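Local coordinates for possible exported protein (Mycobacterium tuberculosis, PDB 3MAY) that binds haem as a secreted carrier and delivers it to the membrane proteins MmpL3 and MmpL11 for mycobacterial iron acquisition, at the interface of chains A and B and the interface of chains B and C. Sequence-based numbering; all coordinates share one arbitrary frame. Chains: chain A/B/C, Possible exported protein.

Contact 1: the interface of chains A and B. Residues chain A 33, 36-37, 40; chain B 6-8, 11, 92.
The N-terminal end of helix 8-28 in chain B meets helix 30-41 of chain A, with B:Ala8 set against A:Thr37 and A:Leu40. It is part of a two-fold symmetric interface of the deposited assembly, so a twin exists with the chains exchanged; the structure alone does not tell whether this pair forms in the working protein. The backbone N of B:Ala8, at the first turn of its helix, donates to the hydroxyl OG1 of A:Thr37 at 3.0 Å, with 155° at the hydrogen. That hydroxyl is held from behind as well: it gives its own hydrogen to the carbonyl O of A:Asn33, one turn earlier, at 2.6 Å. A chi1 of -67° sets OG1 of A:Thr37 beside its backbone N, from where it can serve both partners, and directs the methyl CG2 away from the backbone N. The methyl CB of B:Ala8 fits between two side chains of helix 30-41, 3.6 Å from CB of A:Met36 and 3.5 Å from the amide oxygen OD1 of A:Asn33. The methyl of B:Ala7 lies against the same amide, about equally near ND2 and OD1. Further along, A:Leu40 splits its branches. CD1 reaches tip to tip toward B:Val11, 3.7 Å from CG1, and also touches CA of B:Ala8. CD2 turns to helix 86-95, 3.5 Å from CD1 of B:Leu92, a poorly ordered residue whose distance is uncertain.

Contact 2: the interface of chains A and B. Residues chain A 23-24, 26-27, 33; chain B 9-10, 13.
B:Ser9 and B:Arg13, one turn apart on helix 8-28 of a haemophore haem-binding (MHB family) fold, lie against the same helix of chain A and the start of its helix 30-41. Packing is tight around B:Ser9. Its CB sits 3.4 Å from the carbonyl O of A:Gly23 and also near the backbone of A:Asp27. The amide of A:Asn33 takes both polar groups of this serine: OD1 accepts from the backbone N of B:Ser9 at 3.1 Å, the donor standing above the carbonyl plane, and ND2 donates to OG at 2.6 Å, a bent bond with 116° at the hydrogen. Equally firm is the grip of B:Arg13, extended from CG to NE, on A:Asp24. NE (3.0 Å) and NH2 (3.1 Å) both give to OD1, NE nearly along the C-O axis and NH2 on the anti side, with the carboxylate turned 77° from the guanidinium plane. The rim is looser. CB of A:Asp27 stands above one guanidinium face, toward its rim, while its OD2 makes a long salt bridge to NH1 of B:Arg13 at 3.6 Å. B:Glu10, at the guanidinium edge, barely meets chain A; its OE1 accepts from the same NH1 at 2.7 Å and may help fix the guanidinium's rotation.

Contact 3: the interface of chains B and C. Residues chain B 42-43; chain C 87-88, 91, 94.
B:Gln43 lies across C:Leu87 and C:Gly91 on the C-terminal helix 86-99 of a neighbouring copy. This B-C contact of the deposited assembly is not an exact two-fold, and the structure alone does not settle its biological role. CB of B:Gln43 stays back from chain C; the chain then runs extended (chi1 -149°), and the first touch is at CG, 3.4 Å from the methyl CD2 of C:Leu87. The amide carbon CD is next, 3.6 Å from the same methyl and looser against CA of C:Gly91. At the tip, OE1 points back over C:Leu87, its modelled approach to CD2 too short to be trusted, and NE2 hangs over CA of C:Gly91 at 3.8 Å. Without a side chain at C:Gly91, the amide can probably lie close to the helix backbone. OE1 of C:Gln94 is about equally far from both ends of this amide, 4.0 Å from OE1 of B:Gln43, the planes 36° apart and no bond implied. CD1 of C:Leu87 touches the backbone O of B:Gln43 at 3.6 Å. O of B:Gln42 faces OE1 of C:Gln88 at 3.2 Å, two acceptors as modelled, so the amide of C:Gln88 may be flipped. B:Gln42 and B:Gln43, the latter with left-handed backbone angles, belong to the turn between helix 30-41 and the next helix.

Contact 4: the interface of chains B and C. Residues chain B 87-88; chain C 46, 49-50.
This small helix-to-helix contact joins copies B and C of the deposited four-chain assembly, without exact two-fold symmetry; the pairing may or may not persist in solution. B:Gln88 and B:Leu87, at the start of helix 86-95, meet C:Pro46, C:Val49 and C:Ala50 on the first turns of helix 46-57. B:Gln88 hides the most surface of the residues here, 41 Å². Its CG lies beside the backbone N, and the chain bends at chi2 (-93°), folding the amide across the pyrrolidine of C:Pro46 at about a right angle. NE2 of B:Gln88 then lies 3.9 Å from the ring carbon CB of C:Pro46, and OE1 is 3.9 Å from the methyl CB of C:Ala50. The aliphatic partner is looser still: CD1 of B:Leu87 stands 4.4 Å from CG1 of C:Val49. The branch of C:Val49 that turns toward chain B is CG1, with chi1 at 165°. All these atoms touch loosely, the amide lying alongside C:Pro46 and C:Ala50. For the protein, the contact sets the C-terminal helix of one copy beside the helix that carries the haem-binding C:His55 in another, possibly only as part of the crystal assembly.

Contact 1: the interface of chains A and B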
loop_
_atom_site.group_PDB
_atom_site.type_symbol
_atom_site.label_atom_id
_atom_site.label_comp_id
_atom_site.label_asym_id
_atom_site.label_seq_id
_atom_site.Cartn_x
_atom_site.Cartn_y
_atom_site.Cartn_z
ATOM N N ASN A 33 23.553 4.617 -13.919
ATOM C CA ASN A 33 22.287 5.008 -14.543
ATOM C C ASN A 33 21.847 3.880 -15.468
ATOM O O ASN A 33 20.653 3.626 -15.592
ATOM C CB ASN A 33 22.389 6.373 -15.281
ATOM C CG ASN A 33 21.030 6.834 -15.921
ATOM O OD1 ASN A 33 19.951 6.351 -15.555
ATOM N ND2 ASN A 33 21.098 7.771 -16.861
ATOM N N MET A 36 20.462 0.874 -13.253
ATOM C CA MET A 36 19.135 1.131 -12.685
ATOM C C MET A 36 18.189 1.131 -13.858
ATOM O O MET A 36 17.035 0.687 -13.739
ATOM C CB MET A 36 19.051 2.499 -12.017
ATOM C CG MET A 36 19.969 2.736 -10.840
ATOM S SD MET A 36 19.105 2.096 -9.450
ATOM C CE MET A 36 20.398 2.117 -8.203
ATOM N N THR A 37 18.646 1.644 -14.994
ATOM C CA THR A 37 17.793 1.610 -16.171
ATOM C C THR A 37 17.367 0.166 -16.523
ATOM O O THR A 37 16.170 -0.058 -16.703
ATOM C CB THR A 37 18.422 2.328 -17.367
ATOM O OG1 THR A 37 18.476 3.714 -17.042
ATOM C CG2 THR A 37 17.582 2.170 -18.666
ATOM N N LEU A 40 14.560 -1.061 -14.356
ATOM C CA LEU A 40 13.223 -0.575 -14.704
ATOM C C LEU A 40 12.667 -1.218 -16.006
ATOM O O LEU A 40 11.450 -1.299 -16.197
ATOM C CB LEU A 40 13.197 0.940 -14.848
ATOM C CG LEU A 40 13.478 1.914 -13.691
ATOM C CD1 LEU A 40 13.670 3.343 -14.222
ATOM C CD2 LEU A 40 12.336 1.851 -12.659
ATOM N N CYS B 6 14.486 7.369 -21.776
ATOM C CA CYS B 6 13.666 6.682 -20.779
ATOM C C CYS B 6 14.609 6.086 -19.727
ATOM O O CYS B 6 14.341 5.034 -19.152
ATOM C CB CYS B 6 12.929 5.604 -21.546
ATOM S SG CYS B 6 11.780 6.377 -22.755
ATOM N N ALA B 7 15.714 6.780 -19.493
ATOM C CA ALA B 7 16.672 6.375 -18.489
ATOM C C ALA B 7 16.138 6.639 -17.090
ATOM O O ALA B 7 15.427 7.634 -16.863
ATOM C CB ALA B 7 18.000 7.110 -18.693
ATOM N N ALA B 8 16.503 5.757 -16.160
ATOM C CA ALA B 8 16.308 5.970 -14.701
ATOM C C ALA B 8 16.511 7.378 -14.213
ATOM O O ALA B 8 15.737 7.859 -13.399
ATOM C CB ALA B 8 17.193 5.029 -13.863
ATOM N N VAL B 11 13.472 9.212 -15.265
ATOM C CA VAL B 11 12.229 8.900 -14.549
ATOM C C VAL B 11 12.267 9.480 -13.171
ATOM O O VAL B 11 11.280 10.108 -12.739
ATOM C CB VAL B 11 11.712 7.383 -14.550
ATOM C CG1 VAL B 11 12.362 6.534 -15.610
ATOM C CG2 VAL B 11 11.744 6.731 -13.166
ATOM N N LEU B 92 5.745 -0.798 -8.814
ATOM C CA LEU B 92 7.104 -0.261 -8.977
ATOM C C LEU B 92 7.672 0.215 -7.634
ATOM O O LEU B 92 8.744 -0.216 -7.220
ATOM C CB LEU B 92 7.127 0.882 -10.016
ATOM C CG LEU B 92 8.459 1.635 -10.147
ATOM C CD1 LEU B 92 9.423 0.842 -11.006
ATOM C CD2 LEU B 92 8.273 3.039 -10.693
#

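Contact 2: the interface of chains A and B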
loop_
_atom_site.group_PDB
_atom_site.type_symbol
_atom_site.label_atom_id
_atom_site.label_comp_id
_atom_site.label_asym_id
_atom_site.label_seq_id
_atom_site.Cartn_x
_atom_site.Cartn_y
_atom_site.Cartn_z
ATOM N N GLY A 23 17.920 11.680 -9.330
ATOM C CA GLY A 23 17.956 11.864 -10.819
ATOM C C GLY A 23 19.253 12.473 -11.377
ATOM O O GLY A 23 19.905 11.916 -12.256
ATOM N N ASP A 24 19.614 13.641 -10.850
ATOM C CA ASP A 24 20.836 14.347 -11.213
ATOM C C ASP A 24 22.042 13.433 -11.053
ATOM O O ASP A 24 22.846 13.303 -12.001
ATOM C CB ASP A 24 20.965 15.572 -10.306
ATOM C CG ASP A 24 19.976 16.676 -10.682
ATOM O OD1 ASP A 24 19.442 16.622 -11.833
ATOM O OD2 ASP A 24 19.736 17.605 -9.844
ATOM N N LEU A 26 22.288 10.098 -10.935
ATOM C CA LEU A 26 22.295 9.058 -11.918
ATOM C C LEU A 26 22.699 9.608 -13.265
ATOM O O LEU A 26 23.523 8.989 -13.991
ATOM C CB LEU A 26 20.915 8.376 -12.001
ATOM C CG LEU A 26 20.564 7.503 -10.774
ATOM C CD1 LEU A 26 19.220 6.851 -10.950
ATOM C CD2 LEU A 26 21.576 6.425 -10.506
ATOM N N ASP A 27 22.168 10.790 -13.590
ATOM C CA ASP A 27 22.490 11.408 -14.874
ATOM C C ASP A 27 23.986 11.548 -14.981
ATOM O O ASP A 27 24.577 11.344 -16.066
ATOM C CB ASP A 27 21.834 12.798 -15.048
ATOM C CG ASP A 27 22.192 13.410 -16.378
ATOM O OD1 ASP A 27 22.985 14.392 -16.388
ATOM O OD2 ASP A 27 21.757 12.842 -17.417
ATOM N N ASN A 33 23.553 4.617 -13.919
ATOM C CA ASN A 33 22.287 5.008 -14.543
ATOM C C ASN A 33 21.847 3.880 -15.468
ATOM O O ASN A 33 20.653 3.626 -15.592
ATOM C CB ASN A 33 22.389 6.373 -15.281
ATOM C CG ASN A 33 21.030 6.834 -15.921
ATOM O OD1 ASN A 33 19.951 6.351 -15.555
ATOM N ND2 ASN A 33 21.098 7.771 -16.861
ATOM N N SER B 9 17.577 8.044 -14.628
ATOM C CA SER B 9 17.750 9.442 -14.213
ATOM C C SER B 9 16.546 10.281 -14.606
ATOM O O SER B 9 16.052 11.060 -13.818
ATOM C CB SER B 9 18.968 10.034 -14.903
ATOM O OG SER B 9 19.111 9.367 -16.167
ATOM N N GLU B 10 16.093 10.136 -15.847
ATOM C CA GLU B 10 14.948 10.889 -16.303
ATOM C C GLU B 10 13.637 10.490 -15.610
ATOM O O GLU B 10 12.775 11.377 -15.327
ATOM C CB GLU B 10 14.824 10.953 -17.842
ATOM C CG GLU B 10 16.103 11.502 -18.608
ATOM C CD GLU B 10 16.649 12.859 -18.094
ATOM O OE1 GLU B 10 17.888 12.982 -17.888
ATOM O OE2 GLU B 10 15.864 13.797 -17.899
ATOM N N ARG B 13 13.953 12.094 -12.396
ATOM C CA ARG B 13 13.838 13.595 -12.456
ATOM C C ARG B 13 12.413 14.025 -12.602
ATOM O O ARG B 13 11.985 14.967 -11.964
ATOM C CB ARG B 13 14.608 14.199 -13.610
ATOM C CG ARG B 13 16.033 14.466 -13.224
ATOM C CD ARG B 13 16.936 14.538 -14.467
ATOM N NE ARG B 13 18.134 15.319 -14.225
ATOM C CZ ARG B 13 19.095 15.506 -15.126
ATOM N NH1 ARG B 13 19.000 14.961 -16.353
ATOM N NH2 ARG B 13 20.154 16.240 -14.795
#

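Contact 3: the interface of chains B and C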
loop_
_atom_site.group_PDB
_atom_site.type_symbol
_atom_site.label_atom_id
_atom_site.label_comp_id
_atom_site.label_asym_id
_atom_site.label_seq_id
_atom_site.Cartn_x
_atom_site.Cartn_y
_atom_site.Cartn_z
ATOM N N GLN B 42 -4.571 7.566 6.392
ATOM C CA GLN B 42 -5.647 6.584 6.487
ATOM C C GLN B 42 -5.514 5.509 5.393
ATOM O O GLN B 42 -6.449 4.723 5.148
ATOM C CB GLN B 42 -7.015 7.273 6.406
ATOM C CG GLN B 42 -7.393 8.000 7.666
ATOM C CD GLN B 42 -8.611 8.919 7.516
ATOM O OE1 GLN B 42 -8.580 10.052 7.997
ATOM N NE2 GLN B 42 -9.694 8.426 6.899
ATOM N N GLN B 43 -4.368 5.480 4.721
ATOM C CA GLN B 43 -4.032 4.319 3.881
ATOM C C GLN B 43 -5.043 4.177 2.693
ATOM O O GLN B 43 -5.222 3.089 2.109
ATOM C CB GLN B 43 -3.986 3.057 4.793
ATOM C CG GLN B 43 -3.013 1.946 4.378
ATOM C CD GLN B 43 -2.704 0.989 5.520
ATOM O OE1 GLN B 43 -2.790 -0.233 5.377
ATOM N NE2 GLN B 43 -2.346 1.551 6.669
ATOM N N LEU C 87 -7.750 -3.770 3.529
ATOM C CA LEU C 87 -6.644 -2.854 3.786
ATOM C C LEU C 87 -6.674 -2.223 5.178
ATOM O O LEU C 87 -5.655 -2.189 5.872
ATOM C CB LEU C 87 -6.726 -1.731 2.779
ATOM C CG LEU C 87 -5.537 -1.264 1.964
ATOM C CD1 LEU C 87 -6.117 -0.248 1.006
ATOM C CD2 LEU C 87 -4.417 -0.671 2.805
ATOM N N GLN C 88 -7.836 -1.702 5.577
ATOM C CA GLN C 88 -7.980 -1.027 6.874
ATOM C C GLN C 88 -7.698 -2.084 7.945
ATOM O O GLN C 88 -7.034 -1.819 8.957
ATOM C CB GLN C 88 -9.396 -0.437 7.044
ATOM C CG GLN C 88 -9.807 0.720 6.089
ATOM C CD GLN C 88 -9.490 2.096 6.652
ATOM O OE1 GLN C 88 -8.358 2.548 6.581
ATOM N NE2 GLN C 88 -10.488 2.769 7.209
ATOM N N GLY C 91 -4.161 -2.628 7.887
ATOM C CA GLY C 91 -3.698 -1.452 8.617
ATOM C C GLY C 91 -3.664 -1.683 10.120
ATOM O O GLY C 91 -2.619 -1.534 10.766
ATOM N N GLN C 94 -1.028 -4.314 11.246
ATOM C CA GLN C 94 0.252 -3.584 11.273
ATOM C C GLN C 94 0.328 -2.676 12.464
ATOM O O GLN C 94 1.399 -2.564 13.064
ATOM C CB GLN C 94 0.523 -2.783 9.997
ATOM C CG GLN C 94 0.461 -3.613 8.698
ATOM C CD GLN C 94 0.627 -2.743 7.451
ATOM O OE1 GLN C 94 0.338 -1.524 7.465
ATOM N NE2 GLN C 94 1.095 -3.359 6.361
#

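Contact 4: the interface of chains B and C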
loop_
_atom_site.group_PDB
_atom_site.type_symbol
_atom_site.label_atom_id
_atom_site.label_comp_id
_atom_site.label_asym_id
_atom_site.label_seq_id
_atom_site.Cartn_x
_atom_site.Cartn_y
_atom_site.Cartn_z
ATOM N N LEU B 87 -1.566 2.867 -11.968
ATOM C CA LEU B 87 -1.665 1.468 -11.570
ATOM C C LEU B 87 -0.257 0.831 -11.403
ATOM O O LEU B 87 0.142 0.446 -10.300
ATOM C CB LEU B 87 -2.580 0.708 -12.548
ATOM C CG LEU B 87 -2.259 0.611 -14.050
ATOM C CD1 LEU B 87 -1.433 -0.655 -14.362
ATOM C CD2 LEU B 87 -3.553 0.595 -14.837
ATOM N N GLN B 88 0.494 0.773 -12.501
ATOM C CA GLN B 88 1.879 0.263 -12.542
ATOM C C GLN B 88 2.798 0.739 -11.393
ATOM O O GLN B 88 3.595 -0.032 -10.832
ATOM C CB GLN B 88 2.525 0.691 -13.878
ATOM C CG GLN B 88 2.144 -0.146 -15.111
ATOM C CD GLN B 88 3.125 -1.275 -15.379
ATOM O OE1 GLN B 88 2.763 -2.326 -15.953
ATOM N NE2 GLN B 88 4.388 -1.066 -14.976
ATOM N N PRO C 46 5.919 -4.899 -10.796
ATOM C CA PRO C 46 5.209 -4.286 -11.920
ATOM C C PRO C 46 4.596 -5.314 -12.902
ATOM O O PRO C 46 3.444 -5.169 -13.306
ATOM C CB PRO C 46 6.296 -3.451 -12.580
ATOM C CG PRO C 46 7.198 -3.106 -11.463
ATOM C CD PRO C 46 7.173 -4.203 -10.482
ATOM N N VAL C 49 1.457 -7.222 -12.003
ATOM C CA VAL C 49 0.316 -6.325 -11.970
ATOM C C VAL C 49 -0.328 -6.121 -13.334
ATOM O O VAL C 49 -1.547 -6.141 -13.464
ATOM C CB VAL C 49 0.696 -5.056 -11.314
ATOM C CG1 VAL C 49 -0.349 -3.960 -11.588
ATOM C CG2 VAL C 49 0.870 -5.369 -9.828
ATOM N N ALA C 50 0.511 -5.989 -14.352
ATOM C CA ALA C 50 0.068 -6.050 -15.710
ATOM C C ALA C 50 -0.607 -7.382 -15.992
ATOM O O ALA C 50 -1.522 -7.438 -16.812
ATOM C CB ALA C 50 1.261 -5.811 -16.687
#

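Distances here run between C-alpha centres. Contact 1 and contact 2 are neighbours, about 8 Å apart, and share A:Asn33. Together they form one continuous part of the symmetric A-B interface, where helix 8-28, bearing the haem-ligating Tyr25, is engaged by both. Contact 3 and contact 4, about 21 Å apart, both set the C-terminal helix of one copy against a neighbouring stretch, the turn in contact 3 and helix 46-57 in contact 4, with the chains exchanged. Contact 4 lies about 16 Å from contact 1, and both draw on helix 86-95 of chain B. In the deposited assembly, chain B touches both A and C.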